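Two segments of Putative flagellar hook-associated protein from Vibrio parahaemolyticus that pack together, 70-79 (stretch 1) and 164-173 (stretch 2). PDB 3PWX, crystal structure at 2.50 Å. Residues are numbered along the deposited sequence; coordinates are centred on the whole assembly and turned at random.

Stretch 1, residues 70-79: DRSGMITELK
Stretch 2, residues 164-173: EFEKPSPNFQ

Two segments of one chain pack mainly through side chains, burying 352 Å² in total with no hydrogen bond between them. Stretch 1 is helical through Lys79 and continues beyond it; Arg71, Met74, Ile75 and Leu78, at the i, i+3, i+4, i+7 positions that line one face of a helix, direct their CA-CB bonds toward stretch 2. Stretch 2 ends one helix at Glu166, crosses a loop and enters another helix at Phe172.

Glu164 (chi1 t, chi2 p) does not touch stretch 1 but braces the loop: its OE2 accepts bonds from Ser169 N, a very short 2.5 Å, and from Ser169 OG at 3.0 Å.

Phe165 is the centre of the contact, buried, its CA 7.0 Å from Arg71 CA. Its CA-CB bond points sideways, and chi1 of -85° (m) with chi2 of -160° sets the ring among the four side chains of stretch 1. Arg71 (chi1 m, chi2 t, chi3 -148°, chi4 97°) holds CD over one face, 4.1 Å from the ring centroid, a CH-pi contact. Phe165 O lies 4.0 Å from Arg71 NH2. Ile75 CG1 lies at the ring edge, while Ile75 CD1 reaches Phe165 CB at 3.8 Å. Leu78 CD1 (4.2 Å) and the selenomethionine atom Met74 SE (4.4 Å; chi1 m, chi2 t, chi3 -137°) both approach Phe165 CE1. Ile75 and Leu78 share chi1 m and chi2 t, presenting branched apolar groups to the ring.

The CA-to-CB bond of Glu166 points away, but chi1 m places Glu166 CG 3.7 Å from Ile75 CD1, apolar surface on an exposed residue; chi2 is t.

Lys167 leaves helical geometry (phi/psi -131/88). Pro168 (phi/psi -50/146) follows; its ring restricts phi and sets apolar CG 4.2 Å from Arg71 NH2. Ser169 to Phe172 form a type I turn, closed by Phe172 N to Ser169 O at 3.2 Å.

Phe172, chi1 t and chi2 -94°, places CZ over one guanidinium face, 3.7 Å from Arg71 NH1. Arg71 thus meets both rings, its CZ only weakly over Phe165.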

# COMPACT_ATOMS: atom_id res chain seq x y z
N ASP A 70 -8.71 51.46 -8.11
CA ASP A 70 -9.53 50.34 -8.56
C ASP A 70 -8.98 48.99 -8.06
O ASP A 70 -9.75 48.08 -7.75
CB ASP A 70 -9.65 50.34 -10.08
CG ASP A 70 -10.83 49.54 -10.58
OD1 ASP A 70 -11.62 50.11 -11.34
OD2 ASP A 70 -10.98 48.34 -10.22
N ARG A 71 -7.66 48.89 -7.98
CA ARG A 71 -7.00 47.70 -7.44
C ARG A 71 -7.31 47.42 -5.99
O ARG A 71 -6.79 46.47 -5.44
CB ARG A 71 -5.48 47.76 -7.61
CG ARG A 71 -5.01 47.58 -9.05
CD ARG A 71 -3.61 47.00 -9.07
NE ARG A 71 -2.79 47.43 -10.21
CZ ARG A 71 -1.91 48.44 -10.17
NH1 ARG A 71 -1.21 48.73 -11.26
NH2 ARG A 71 -1.72 49.14 -9.05
N SER A 72 -8.15 48.23 -5.35
CA SER A 72 -8.51 47.96 -3.96
C SER A 72 -9.58 46.86 -3.87
O SER A 72 -9.73 46.23 -2.83
CB SER A 72 -8.90 49.26 -3.23
OG SER A 72 -10.04 49.09 -2.39
N GLY A 73 -10.29 46.63 -4.96
CA GLY A 73 -11.34 45.61 -4.98
C GLY A 73 -10.75 44.27 -5.36
O GLY A 73 -11.21 43.22 -4.92
N MSE A 74 -9.72 44.31 -6.20
CA MSE A 74 -8.93 43.15 -6.55
C MSE A 74 -8.26 42.58 -5.31
O MSE A 74 -8.27 41.36 -5.11
CB MSE A 74 -7.85 43.52 -7.55
CG MSE A 74 -8.29 43.44 -8.99
SE MSE A 74 -6.90 44.21 -10.10
CE MSE A 74 -8.06 45.25 -11.32
N ILE A 75 -7.70 43.45 -4.50
CA ILE A 75 -7.05 43.04 -3.28
C ILE A 75 -7.93 42.18 -2.36
O ILE A 75 -7.50 41.15 -1.92
CB ILE A 75 -6.41 44.23 -2.58
CG1 ILE A 75 -5.07 44.50 -3.28
CG2 ILE A 75 -6.27 43.99 -1.06
CD1 ILE A 75 -4.48 45.86 -3.04
N THR A 76 -9.15 42.60 -2.11
CA THR A 76 -10.14 41.83 -1.36
C THR A 76 -10.43 40.46 -1.98
O THR A 76 -10.52 39.45 -1.25
CB THR A 76 -11.45 42.63 -1.27
OG1 THR A 76 -11.15 43.93 -0.75
CG2 THR A 76 -12.51 41.96 -0.40
N GLU A 77 -10.60 40.41 -3.30
CA GLU A 77 -10.88 39.13 -3.94
C GLU A 77 -9.68 38.17 -3.92
O GLU A 77 -9.88 36.95 -3.77
CB GLU A 77 -11.46 39.32 -5.33
CG GLU A 77 -12.94 39.76 -5.35
CD GLU A 77 -13.91 38.58 -5.45
OE1 GLU A 77 -13.95 37.72 -4.52
OE2 GLU A 77 -14.65 38.51 -6.47
N LEU A 78 -8.46 38.71 -4.01
CA LEU A 78 -7.26 37.89 -3.80
C LEU A 78 -7.24 37.31 -2.41
O LEU A 78 -7.13 36.07 -2.26
CB LEU A 78 -5.95 38.62 -4.06
CG LEU A 78 -5.56 38.84 -5.52
CD1 LEU A 78 -4.37 39.79 -5.56
CD2 LEU A 78 -5.29 37.53 -6.33
N LYS A 79 -7.40 38.17 -1.41
CA LYS A 79 -7.50 37.71 -0.04
C LYS A 79 -8.60 36.68 0.18
O LYS A 79 -8.44 35.84 1.01
CB LYS A 79 -7.66 38.86 0.94
CG LYS A 79 -6.37 39.64 1.28
CD LYS A 79 -6.72 40.87 2.16
CE LYS A 79 -5.53 41.80 2.39
NZ LYS A 79 -5.87 43.08 3.14
N GLU A 164 2.78 44.55 -3.16
CA GLU A 164 3.15 45.22 -4.39
C GLU A 164 1.94 45.92 -5.07
O GLU A 164 2.10 47.01 -5.66
CB GLU A 164 3.85 44.22 -5.30
CG GLU A 164 4.71 44.77 -6.40
CD GLU A 164 5.87 45.65 -5.94
OE1 GLU A 164 6.67 45.28 -5.05
OE2 GLU A 164 5.99 46.73 -6.52
N PHE A 165 0.75 45.31 -4.98
CA PHE A 165 -0.49 45.96 -5.42
C PHE A 165 -0.85 47.22 -4.62
O PHE A 165 -1.42 48.13 -5.17
CB PHE A 165 -1.68 45.02 -5.42
CG PHE A 165 -1.81 44.20 -6.67
CD1 PHE A 165 -3.02 43.61 -7.01
CD2 PHE A 165 -0.72 44.01 -7.53
CE1 PHE A 165 -3.15 42.84 -8.18
CE2 PHE A 165 -0.84 43.25 -8.70
CZ PHE A 165 -2.06 42.67 -9.02
N GLU A 166 -0.54 47.25 -3.33
CA GLU A 166 -0.89 48.39 -2.51
C GLU A 166 0.07 49.58 -2.73
O GLU A 166 -0.35 50.72 -2.88
CB GLU A 166 -0.91 48.00 -1.05
CG GLU A 166 -2.15 47.28 -0.58
CD GLU A 166 -1.91 46.76 0.82
OE1 GLU A 166 -1.97 45.52 1.06
OE2 GLU A 166 -1.59 47.61 1.69
N LYS A 167 1.37 49.29 -2.72
CA LYS A 167 2.35 50.31 -2.98
C LYS A 167 3.34 49.80 -4.01
O LYS A 167 4.37 49.27 -3.64
CB LYS A 167 3.10 50.71 -1.71
CG LYS A 167 4.13 51.84 -1.95
CD LYS A 167 4.56 52.53 -0.67
CE LYS A 167 5.26 53.85 -0.96
NZ LYS A 167 5.66 54.56 0.30
N PRO A 168 3.03 50.00 -5.29
CA PRO A 168 3.97 49.55 -6.31
C PRO A 168 5.40 50.03 -6.07
O PRO A 168 5.61 51.12 -5.55
CB PRO A 168 3.41 50.14 -7.60
CG PRO A 168 1.93 50.23 -7.35
CD PRO A 168 1.77 50.50 -5.87
N SER A 169 6.36 49.19 -6.43
CA SER A 169 7.76 49.54 -6.43
C SER A 169 8.37 49.18 -7.81
O SER A 169 7.65 48.74 -8.73
CB SER A 169 8.46 48.78 -5.32
OG SER A 169 8.76 47.45 -5.71
N PRO A 170 9.69 49.40 -7.99
CA PRO A 170 10.29 49.06 -9.30
C PRO A 170 10.18 47.56 -9.63
O PRO A 170 10.44 47.13 -10.77
CB PRO A 170 11.76 49.43 -9.11
CG PRO A 170 11.79 50.42 -7.96
CD PRO A 170 10.62 50.12 -7.09
N ASN A 171 9.80 46.79 -8.60
CA ASN A 171 9.70 45.32 -8.64
C ASN A 171 8.32 44.75 -8.90
O ASN A 171 8.12 43.51 -8.80
CB ASN A 171 10.23 44.76 -7.34
CG ASN A 171 11.53 44.05 -7.53
OD1 ASN A 171 11.57 42.83 -7.62
ND2 ASN A 171 12.61 44.82 -7.67
N PHE A 172 7.39 45.63 -9.23
CA PHE A 172 6.01 45.26 -9.48
C PHE A 172 5.92 44.13 -10.50
O PHE A 172 5.33 43.09 -10.21
CB PHE A 172 5.21 46.47 -9.94
CG PHE A 172 3.74 46.22 -10.10
CD1 PHE A 172 3.20 45.86 -11.33
CD2 PHE A 172 2.87 46.39 -9.03
CE1 PHE A 172 1.82 45.66 -11.49
CE2 PHE A 172 1.49 46.19 -9.19
CZ PHE A 172 0.97 45.83 -10.41
N GLN A 173 6.50 44.32 -11.68
CA GLN A 173 6.35 43.30 -12.71
C GLN A 173 7.02 41.96 -12.33
O GLN A 173 6.61 40.91 -12.81
CB GLN A 173 6.85 43.81 -14.04
CG GLN A 173 6.16 43.16 -15.26
CD GLN A 173 4.64 43.28 -15.25
OE1 GLN A 173 4.07 44.37 -15.04
NE2 GLN A 173 3.96 42.15 -15.51